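Long-range contacts in cell division GTPase FtsZ, diverged (Clostridium botulinum C, PDB 3V3T), which belongs to the tubulin/FtsZ family of cytoskeletal GTPases as a diverged, TubZ-like member with a GTPase domain and a smaller C-terminal domain: residues D220-A229 with R254-V265; A238-G249 with V282-T293. The protein carries 1 engineered substitution. All coordinates share one frame; numbering follows the deposited sequence. Where two conformers were deposited one is given.

Interaction 1: residues D220-A229 with R254-V265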
loop_
_atom_site.group_PDB
_atom_site.type_symbol
_atom_site.label_atom_id
_atom_site.label_comp_id
_atom_site.label_asym_id
_atom_site.label_seq_id
_atom_site.Cartn_x
_atom_site.Cartn_y
_atom_site.Cartn_z
ATOM N N ASP A 220 1.644 9.750 -22.322
ATOM C CA ASP A 220 1.874 9.151 -23.630
ATOM C C ASP A 220 2.629 10.121 -24.534
ATOM O O ASP A 220 3.157 9.731 -25.575
ATOM C CB ASP A 220 0.544 8.764 -24.287
ATOM C CG ASP A 220 -0.358 9.966 -24.534
ATOM O OD1 ASP A 220 -0.446 10.839 -23.645
ATOM O OD2 ASP A 220 -0.975 10.042 -25.618
ATOM N N LYS A 221 2.684 11.385 -24.120
ATOM C CA LYS A 221 3.233 12.456 -24.955
ATOM C C LYS A 221 4.761 12.547 -25.038
ATOM O O LYS A 221 5.359 12.115 -26.025
ATOM C CB LYS A 221 2.665 13.809 -24.515
ATOM C CG LYS A 221 1.160 13.933 -24.685
ATOM C CD LYS A 221 0.692 15.345 -24.379
ATOM C CE LYS A 221 -0.700 15.597 -24.941
ATOM N NZ LYS A 221 -0.997 17.054 -25.059
ATOM N N GLU A 222 5.380 13.126 -24.010
ATOM C CA GLU A 222 6.797 13.493 -24.073
ATOM C C GLU A 222 7.762 12.308 -24.109
ATOM O O GLU A 222 7.352 11.149 -24.087
ATOM C CB GLU A 222 7.165 14.465 -22.940
ATOM C CG GLU A 222 6.514 14.146 -21.605
ATOM C CD GLU A 222 6.741 15.223 -20.555
ATOM O OE1 GLU A 222 7.715 15.993 -20.685
ATOM O OE2 GLU A 222 5.940 15.296 -19.595
ATOM N N ASP A 223 9.051 12.618 -24.195
ATOM C CA ASP A 223 10.093 11.607 -24.131
ATOM C C ASP A 223 9.821 10.667 -22.943
ATOM O O ASP A 223 9.461 11.108 -21.850
ATOM C CB ASP A 223 11.451 12.290 -23.992
ATOM C CG ASP A 223 12.576 11.312 -23.748
ATOM O OD1 ASP A 223 13.306 11.005 -24.707
ATOM O OD2 ASP A 223 12.744 10.852 -22.595
ATOM N N ILE A 224 9.982 9.369 -23.160
ATOM C CA ILE A 224 9.583 8.404 -22.148
ATOM C C ILE A 224 10.420 8.506 -20.869
ATOM O O ILE A 224 9.893 8.337 -19.778
ATOM C CB ILE A 224 9.561 6.959 -22.700
ATOM C CG1 ILE A 224 8.967 6.009 -21.665
ATOM C CG2 ILE A 224 10.951 6.500 -23.107
ATOM C CD1 ILE A 224 8.705 4.647 -22.224
ATOM N N GLN A 225 11.711 8.812 -20.996
ATOM C CA GLN A 225 12.543 9.033 -19.810
ATOM C C GLN A 225 12.090 10.272 -19.023
ATOM O O GLN A 225 12.054 10.258 -17.787
ATOM C CB GLN A 225 14.022 9.149 -20.177
ATOM C CG GLN A 225 14.657 7.863 -20.692
ATOM C CD GLN A 225 16.156 8.002 -20.938
ATOM O OE1 GLN A 225 16.941 8.180 -20.004
ATOM N NE2 GLN A 225 16.557 7.920 -22.200
ATOM N N VAL A 226 11.733 11.335 -19.739
ATOM C CA VAL A 226 11.256 12.555 -19.099
ATOM C C VAL A 226 9.907 12.336 -18.417
ATOM O O VAL A 226 9.692 12.780 -17.293
ATOM C CB VAL A 226 11.159 13.748 -20.106
ATOM C CG1 VAL A 226 10.630 15.005 -19.423
ATOM C CG2 VAL A 226 12.510 14.011 -20.739
ATOM N N ALA A 227 9.001 11.646 -19.096
ATOM C CA ALA A 227 7.674 11.394 -18.540
ATOM C C ALA A 227 7.743 10.560 -17.257
ATOM O O ALA A 227 6.986 10.788 -16.324
ATOM C CB ALA A 227 6.790 10.715 -19.559
ATOM N N LEU A 228 8.649 9.594 -17.216
ATOM C CA LEU A 228 8.748 8.716 -16.051
ATOM C C LEU A 228 9.427 9.436 -14.898
ATOM O O LEU A 228 9.119 9.201 -13.722
ATOM C CB LEU A 228 9.491 7.418 -16.400
ATOM C CG LEU A 228 8.533 6.383 -16.987
ATOM C CD1 LEU A 228 9.266 5.213 -17.599
ATOM C CD2 LEU A 228 7.577 5.923 -15.896
ATOM N N ALA A 229 10.345 10.328 -15.241
ATOM C CA ALA A 229 11.012 11.133 -14.236
ATOM C C ALA A 229 10.007 12.049 -13.540
ATOM O O ALA A 229 10.015 12.170 -12.320
ATOM C CB ALA A 229 12.142 11.930 -14.866
ATOM N N ARG A 254 1.337 2.259 -26.587
ATOM C CA ARG A 254 2.126 2.024 -27.798
ATOM C C ARG A 254 3.347 1.170 -27.484
ATOM O O ARG A 254 3.604 0.848 -26.327
ATOM C CB ARG A 254 2.593 3.346 -28.412
ATOM C CG ARG A 254 1.731 4.553 -28.073
ATOM C CD ARG A 254 2.211 5.792 -28.833
ATOM N NE ARG A 254 1.423 6.981 -28.515
ATOM C CZ ARG A 254 1.330 8.047 -29.305
ATOM N NH1 ARG A 254 1.969 8.072 -30.467
ATOM N NH2 ARG A 254 0.589 9.086 -28.936
ATOM N N VAL A 255 4.096 0.806 -28.518
ATOM C CA VAL A 255 5.399 0.182 -28.336
ATOM C C VAL A 255 6.279 1.186 -27.621
ATOM O O VAL A 255 6.282 2.366 -27.971
ATOM C CB VAL A 255 6.058 -0.149 -29.691
ATOM C CG1 VAL A 255 7.554 -0.403 -29.522
ATOM C CG2 VAL A 255 5.368 -1.328 -30.349
ATOM N N VAL A 256 7.014 0.733 -26.611
ATOM C CA VAL A 256 7.944 1.609 -25.910
ATOM C C VAL A 256 9.313 0.965 -25.788
ATOM O O VAL A 256 9.471 -0.231 -26.014
ATOM C CB VAL A 256 7.431 1.996 -24.511
ATOM C CG1 VAL A 256 6.082 2.690 -24.620
ATOM C CG2 VAL A 256 7.343 0.763 -23.611
ATOM N N ASP A 257 10.301 1.773 -25.435
ATOM C CA ASP A 257 11.649 1.287 -25.213
ATOM C C ASP A 257 11.767 0.833 -23.763
ATOM O O ASP A 257 11.904 1.648 -22.851
ATOM C CB ASP A 257 12.651 2.403 -25.504
ATOM C CG ASP A 257 14.072 2.024 -25.140
ATOM O OD1 ASP A 257 14.328 0.826 -24.912
ATOM O OD2 ASP A 257 14.938 2.926 -25.103
ATOM N N VAL A 258 11.716 -0.473 -23.551
ATOM C CA VAL A 258 11.712 -1.024 -22.200
ATOM C C VAL A 258 13.027 -0.780 -21.469
ATOM O O VAL A 258 13.053 -0.692 -20.244
ATOM C CB VAL A 258 11.393 -2.522 -22.220
ATOM C CG1 VAL A 258 11.957 -3.196 -20.994
ATOM C CG2 VAL A 258 9.892 -2.731 -22.312
ATOM N N GLU A 259 14.121 -0.654 -22.213
ATOM C CA GLU A 259 15.411 -0.382 -21.583
ATOM C C GLU A 259 15.477 1.032 -20.997
ATOM O O GLU A 259 16.175 1.270 -20.016
ATOM C CB GLU A 259 16.574 -0.614 -22.553
ATOM C CG GLU A 259 17.849 -1.066 -21.851
ATOM C CD GLU A 259 17.666 -2.385 -21.103
ATOM O OE1 GLU A 259 16.824 -3.211 -21.531
ATOM O OE2 GLU A 259 18.363 -2.595 -20.087
ATOM N N ALA A 260 14.751 1.969 -21.597
ATOM C CA ALA A 260 14.713 3.332 -21.084
ATOM C C ALA A 260 13.859 3.444 -19.818
ATOM O O ALA A 260 14.112 4.290 -18.970
ATOM C CB ALA A 260 14.215 4.299 -22.158
ATOM N N ILE A 261 12.842 2.598 -19.697
ATOM C CA ILE A 261 12.006 2.601 -18.506
ATOM C C ILE A 261 12.807 2.070 -17.336
ATOM O O ILE A 261 12.770 2.631 -16.250
ATOM C CB ILE A 261 10.741 1.729 -18.684
ATOM C CG1 ILE A 261 9.811 2.339 -19.739
ATOM C CG2 ILE A 261 10.014 1.530 -17.335
ATOM C CD1 ILE A 261 8.594 1.505 -20.031
ATOM N N LYS A 262 13.521 0.973 -17.565
ATOM C CA LYS A 262 14.372 0.382 -16.543
ATOM C C LYS A 262 15.435 1.393 -16.126
ATOM O O LYS A 262 15.849 1.456 -14.967
ATOM C CB LYS A 262 15.029 -0.890 -17.083
ATOM C CG LYS A 262 14.050 -2.024 -17.362
ATOM C CD LYS A 262 14.733 -3.197 -18.048
ATOM C CE LYS A 262 13.741 -4.317 -18.328
ATOM N NZ LYS A 262 14.319 -5.441 -19.127
ATOM N N SER A 263 15.855 2.205 -17.084
ATOM C CA SER A 263 16.870 3.209 -16.827
ATOM C C SER A 263 16.397 4.208 -15.772
ATOM O O SER A 263 17.172 4.653 -14.918
ATOM C CB SER A 263 17.238 3.923 -18.128
ATOM O OG SER A 263 18.126 4.995 -17.880
ATOM N N ILE A 264 15.121 4.557 -15.821
ATOM C CA ILE A 264 14.609 5.546 -14.885
ATOM C C ILE A 264 14.039 4.905 -13.622
ATOM O O ILE A 264 14.184 5.440 -12.524
ATOM C CB ILE A 264 13.536 6.430 -15.530
ATOM C CG1 ILE A 264 14.113 7.180 -16.733
ATOM C CG2 ILE A 264 13.018 7.443 -14.527
ATOM C CD1 ILE A 264 15.039 8.290 -16.334
ATOM N N VAL A 265 13.397 3.754 -13.770
ATOM C CA VAL A 265 12.625 3.192 -12.665
ATOM C C VAL A 265 13.410 2.229 -11.779
ATOM O O VAL A 265 13.178 2.155 -10.580
ATOM C CB VAL A 265 11.352 2.488 -13.162
ATOM C CG1 VAL A 265 10.616 1.843 -11.985
ATOM C CG2 VAL A 265 10.449 3.491 -13.849
#
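With CG1 of Ile-224 anti to the backbone N (chi1 -173°) and the chain running on extended, its CD1 methyl reaches across to the 254-265 segment, where it lies 3.6 Å from CG1 of Ile-261 and 3.7 Å from CB of Val-256. The same torsion sets the other branch, CG2, between the backbone N and the carbonyl carbon, and this methyl rests against CB of Ala-260. Leu-228, one turn further along, sends CD1 to the same CG1 of Ile-261, also at 3.6 Å, so two methyls from successive turns converge on one isoleucine. Alanine suits position 260, since its small side chain lets the helices come close: Gln-225 and Ala-260 have their CA atoms 6.2 Å apart, and CG of Gln-225 lies alongside the alanine methyl. In the TubZ-like C-terminal domain these are two surface helices, 224-233 and 258-265, running side by side in roughly the same direction, with segment axes 9.2 Å apart and a crossing angle of -34°. Ile-261 and Val-265 turn their other sides to strand 247-252, and Phe-218 packs against Ile-224 and Leu-228. Each helix starts with an aspartate N-cap. Asp-223 OD2 takes the N-H of Val-226 at 3.1 Å and, more weakly, that of Gln-225; Asp-257 OD1 accepts only a weak bond from Glu-259 N. Near the C-terminal end of helix 258-265, Ile-264 crosses Gln-225 at about a right angle, and its CG2 packs on CB of Leu-228.

Interaction 2: residues A238-G249 with V282-T293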
loop_
_atom_site.group_PDB
_atom_site.type_symbol
_atom_site.label_atom_id
_atom_site.label_comp_id
_atom_site.label_asym_id
_atom_site.label_seq_id
_atom_site.Cartn_x
_atom_site.Cartn_y
_atom_site.Cartn_z
ATOM N N ALA A 238 6.315 6.683 -1.286
ATOM C CA ALA A 238 7.520 7.152 -0.627
ATOM C C ALA A 238 8.729 6.966 -1.535
ATOM O O ALA A 238 8.914 5.914 -2.141
ATOM C CB ALA A 238 7.727 6.409 0.667
ATOM N N GLU A 239 9.566 7.988 -1.607
ATOM C CA GLU A 239 10.737 7.931 -2.459
ATOM C C GLU A 239 11.691 6.773 -2.133
ATOM O O GLU A 239 12.017 6.531 -0.974
ATOM C CB GLU A 239 11.495 9.253 -2.375
ATOM C CG GLU A 239 12.798 9.251 -3.153
ATOM C CD GLU A 239 13.507 10.586 -3.077
ATOM O OE1 GLU A 239 13.089 11.432 -2.261
ATOM O OE2 GLU A 239 14.478 10.793 -3.832
ATOM N N TYR A 240 12.178 6.094 -3.170
ATOM C CA TYR A 240 13.192 5.060 -2.983
ATOM C C TYR A 240 14.505 5.461 -3.644
ATOM O O TYR A 240 14.509 6.105 -4.691
ATOM C CB TYR A 240 12.703 3.699 -3.506
ATOM C CG TYR A 240 12.372 3.637 -4.984
ATOM C CD1 TYR A 240 13.334 3.255 -5.918
ATOM C CD2 TYR A 240 11.086 3.927 -5.445
ATOM C CE1 TYR A 240 13.034 3.170 -7.266
ATOM C CE2 TYR A 240 10.772 3.853 -6.798
ATOM C CZ TYR A 240 11.746 3.470 -7.700
ATOM O OH TYR A 240 11.438 3.387 -9.045
ATOM N N THR A 241 15.621 5.074 -3.030
ATOM C CA THR A 241 16.940 5.522 -3.489
ATOM C C THR A 241 17.739 4.435 -4.193
ATOM O O THR A 241 18.799 4.711 -4.756
ATOM C CB THR A 241 17.787 6.101 -2.332
ATOM O OG1 THR A 241 17.654 5.264 -1.173
ATOM C CG2 THR A 241 17.332 7.519 -1.983
ATOM N N THR A 242 17.242 3.202 -4.160
ATOM C CA THR A 242 17.931 2.110 -4.840
ATOM C C THR A 242 17.590 2.111 -6.325
ATOM O O THR A 242 16.747 2.886 -6.772
ATOM C CB THR A 242 17.580 0.744 -4.227
ATOM O OG1 THR A 242 16.158 0.603 -4.171
ATOM C CG2 THR A 242 18.140 0.637 -2.831
ATOM N N ASN A 243 18.249 1.236 -7.077
ATOM C CA ASN A 243 18.092 1.165 -8.528
ATOM C C ASN A 243 17.740 -0.215 -9.076
ATOM O O ASN A 243 17.858 -0.465 -10.282
ATOM C CB ASN A 243 19.358 1.667 -9.224
ATOM C CG ASN A 243 19.267 3.131 -9.598
ATOM O OD1 ASN A 243 18.987 3.472 -10.752
ATOM N ND2 ASN A 243 19.488 4.010 -8.619
ATOM N N THR A 244 17.321 -1.114 -8.196
ATOM C CA THR A 244 16.927 -2.446 -8.631
ATOM C C THR A 244 15.556 -2.781 -8.102
ATOM O O THR A 244 15.175 -2.342 -7.015
ATOM C CB THR A 244 17.902 -3.527 -8.134
ATOM O OG1 THR A 244 17.843 -3.593 -6.706
ATOM C CG2 THR A 244 19.319 -3.214 -8.567
ATOM N N CYS A 245 14.807 -3.553 -8.877
ATOM C CA CYS A 245 13.608 -4.184 -8.358
ATOM C C CYS A 245 13.626 -5.646 -8.759
ATOM O O CYS A 245 14.560 -6.114 -9.400
ATOM C CB CYS A 245 12.337 -3.490 -8.851
ATOM S SG CYS A 245 12.157 -3.458 -10.619
ATOM N N GLU A 246 12.587 -6.372 -8.382
ATOM C CA GLU A 246 12.558 -7.804 -8.628
ATOM C C GLU A 246 11.763 -8.108 -9.903
ATOM O O GLU A 246 12.333 -8.510 -10.911
ATOM C CB GLU A 246 11.980 -8.518 -7.396
ATOM C CG GLU A 246 12.801 -9.703 -6.902
ATOM C CD GLU A 246 14.263 -9.367 -6.643
ATOM O OE1 GLU A 246 14.564 -8.236 -6.217
ATOM O OE2 GLU A 246 15.115 -10.245 -6.864
ATOM N N PHE A 247 10.448 -7.923 -9.860
ATOM C CA PHE A 247 9.626 -8.079 -11.055
ATOM C C PHE A 247 9.059 -6.719 -11.447
ATOM O O PHE A 247 8.631 -5.951 -10.587
ATOM C CB PHE A 247 8.455 -9.027 -10.816
ATOM C CG PHE A 247 8.854 -10.432 -10.488
ATOM C CD1 PHE A 247 10.129 -10.891 -10.754
ATOM C CD2 PHE A 247 7.937 -11.303 -9.923
ATOM C CE1 PHE A 247 10.489 -12.194 -10.462
ATOM C CE2 PHE A 247 8.289 -12.604 -9.629
ATOM C CZ PHE A 247 9.566 -13.052 -9.900
ATOM N N MET A 248 9.069 -6.431 -12.745
ATOM C CA MET A 248 8.485 -5.207 -13.259
ATOM C C MET A 248 7.364 -5.518 -14.238
ATOM O O MET A 248 7.490 -6.410 -15.070
ATOM C CB MET A 248 9.557 -4.360 -13.933
ATOM C CG MET A 248 9.051 -3.067 -14.501
ATOM S SD MET A 248 10.396 -2.090 -15.230
ATOM C CE MET A 248 11.269 -1.578 -13.769
ATOM N N GLY A 249 6.246 -4.812 -14.104
ATOM C CA GLY A 249 5.145 -4.955 -15.037
ATOM C C GLY A 249 4.979 -3.693 -15.858
ATOM O O GLY A 249 4.982 -2.585 -15.315
ATOM N N VAL A 282 3.652 1.468 -15.169
ATOM C CA VAL A 282 4.748 0.624 -14.736
ATOM C C VAL A 282 4.520 0.223 -13.284
ATOM O O VAL A 282 4.265 1.064 -12.417
ATOM C CB VAL A 282 6.102 1.370 -14.806
ATOM C CG1 VAL A 282 7.251 0.439 -14.395
ATOM C CG2 VAL A 282 6.329 1.959 -16.193
ATOM N N VAL A 283 4.626 -1.071 -13.016
ATOM C CA VAL A 283 4.591 -1.561 -11.658
ATOM C C VAL A 283 5.936 -2.178 -11.337
ATOM O O VAL A 283 6.356 -3.126 -12.001
ATOM C CB VAL A 283 3.508 -2.635 -11.495
ATOM C CG1 VAL A 283 3.448 -3.107 -10.040
ATOM C CG2 VAL A 283 2.165 -2.083 -11.945
ATOM N N ALA A 284 6.611 -1.627 -10.331
ATOM C CA ALA A 284 7.905 -2.132 -9.894
ATOM C C ALA A 284 7.765 -2.772 -8.515
ATOM O O ALA A 284 7.302 -2.125 -7.579
ATOM C CB ALA A 284 8.929 -1.006 -9.862
ATOM N N THR A 285 8.156 -4.038 -8.392
ATOM C CA THR A 285 7.971 -4.768 -7.141
ATOM C C THR A 285 9.297 -5.317 -6.631
ATOM O O THR A 285 10.216 -5.538 -7.401
ATOM C CB THR A 285 6.993 -5.954 -7.333
ATOM O OG1 THR A 285 7.582 -6.916 -8.216
ATOM C CG2 THR A 285 5.677 -5.470 -7.939
ATOM N N GLY A 286 9.396 -5.545 -5.331
ATOM C CA GLY A 286 10.612 -6.082 -4.752
ATOM C C GLY A 286 11.670 -5.019 -4.508
ATOM O O GLY A 286 12.842 -5.334 -4.350
ATOM N N ILE A 287 11.258 -3.756 -4.481
ATOM C CA ILE A 287 12.180 -2.666 -4.203
ATOM C C ILE A 287 12.572 -2.686 -2.736
ATOM O O ILE A 287 11.723 -2.901 -1.862
ATOM C CB ILE A 287 11.521 -1.301 -4.516
ATOM C CG1 ILE A 287 11.278 -1.152 -6.015
ATOM C CG2 ILE A 287 12.377 -0.156 -4.013
ATOM C CD1 ILE A 287 10.371 0.031 -6.384
ATOM N N GLU A 288 13.841 -2.442 -2.437
ATOM C CA GLU A 288 14.223 -2.344 -1.029
ATOM C C GLU A 288 13.302 -1.344 -0.337
ATOM O O GLU A 288 13.085 -0.257 -0.848
ATOM C CB GLU A 288 15.679 -1.920 -0.876
ATOM C CG GLU A 288 16.388 -2.626 0.255
ATOM C CD GLU A 288 16.393 -4.132 0.074
ATOM O OE1 GLU A 288 16.609 -4.594 -1.070
ATOM O OE2 GLU A 288 16.169 -4.855 1.072
ATOM N N PRO A 289 12.748 -1.721 0.824
ATOM C CA PRO A 289 11.868 -0.844 1.618
ATOM C C PRO A 289 12.508 0.521 1.924
ATOM O O PRO A 289 13.693 0.591 2.277
ATOM C CB PRO A 289 11.647 -1.649 2.905
ATOM C CG PRO A 289 11.842 -3.088 2.462
ATOM C CD PRO A 289 12.914 -3.054 1.431
ATOM N N GLN A 290 11.712 1.586 1.814
ATOM C CA GLN A 290 12.231 2.962 1.798
ATOM C C GLN A 290 12.656 3.489 3.178
ATOM O O GLN A 290 12.101 4.470 3.691
ATOM C CB GLN A 290 11.207 3.902 1.140
ATOM C CG GLN A 290 10.786 3.468 -0.298
ATOM C CD GLN A 290 9.511 2.627 -0.319
ATOM O OE1 GLN A 290 9.398 1.656 0.423
ATOM N NE2 GLN A 290 8.530 3.015 -1.154
ATOM N N LYS A 291 13.660 2.839 3.758
ATOM C CA LYS A 291 14.177 3.198 5.078
ATOM C C LYS A 291 14.614 4.668 5.190
ATOM O O LYS A 291 14.273 5.356 6.152
ATOM C CB LYS A 291 15.322 2.253 5.477
ATOM C CG LYS A 291 14.834 0.921 6.070
ATOM C CD LYS A 291 15.575 -0.302 5.516
ATOM C CE LYS A 291 15.001 -1.596 6.079
ATOM N NZ LYS A 291 15.171 -1.667 7.572
ATOM N N THR A 292 15.363 5.142 4.205
ATOM C CA THR A 292 15.822 6.528 4.179
ATOM C C THR A 292 14.674 7.535 4.271
ATOM O O THR A 292 14.715 8.447 5.083
ATOM C CB THR A 292 16.643 6.814 2.895
ATOM O OG1 THR A 292 17.615 5.785 2.723
ATOM C CG2 THR A 292 17.360 8.163 2.982
ATOM N N THR A 293 13.648 7.376 3.437
ATOM C CA THR A 293 12.533 8.302 3.478
ATOM C C THR A 293 11.848 8.252 4.830
ATOM O O THR A 293 11.463 9.285 5.364
ATOM C CB THR A 293 11.482 7.977 2.426
ATOM O OG1 THR A 293 12.091 7.993 1.142
ATOM C CG2 THR A 293 10.347 9.011 2.474
HETATM O O HOH W 1 13.889 5.760 0.744
HETATM O O HOH W 2 14.900 1.625 -1.677
HETATM O O HOH W 3 15.843 -1.846 -4.480
#
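Phe-247 O is gripped twice by Thr-285: the backbone N donates at 3.0 Å, nearly straight onto the carbonyl, and OG1 at 2.8 Å, tilted 24° from the carbonyl plane. Threonine suits this place because OG1, set between its own N and carbonyl carbon (chi1 66°), adds a second donor. Opposite Thr-285, Glu-246 and Phe-247 form a classic beta bulge, with Glu-246 N donating to Thr-285 O at 2.7 Å. Beyond it, Gly-249 and Val-283 exchange two backbone bonds as an antiparallel pair. Past the corner at Gly-286, CD1 of Ile-287 sits over the centre of the Tyr-240 ring, a CH-pi contact 3.9 Å from the centroid, while Tyr-240 OH is probably hydrogen-bonded to Val-265 O. One water joins Thr-242 OG1 to Glu-288 O, and a second joins Thr-244 O to Glu-288 N. Further on, Thr-293 OG1 donates to Glu-239 O at 2.6 Å, and Gln-290 NE2 donates to Ala-238 O, while its OE1 is hydrogen-bonded to Ser-212 OG. The contact thus joins strand 247-252 to strand 281-287, itself flanked by strand 211-217, and ties the preceding loop to the start of helix 291-306; helix 258-265 packs on Met-248 and Ala-284, helix 200-208 on Phe-247 and Thr-285.

How the interactions relate
Interactions 1 and 2, their centres about 17 Å apart, are neighbouring contacts of the C-terminal domain. Their segments alternate along the chain: helix 224-233 leads through the loop at 238-246 into strand 247-252, which is followed by helix 258-265. That helix joins the two contacts, facing helix 224-233 with one side and the sheet with another. Val-265 makes the most direct connection: its O lies 2.6 Å from Tyr-240 OH, tying the last turn of the helix to the loop of interaction 2, and its CG1 lies 3.9 Å from both Met-248 CE and Ala-284 CB. One turn earlier, Ile-261 CG2 packs 3.9 Å from Val-282 CG2, continuing the apolar layer from interaction 1 onto the strands of interaction 2.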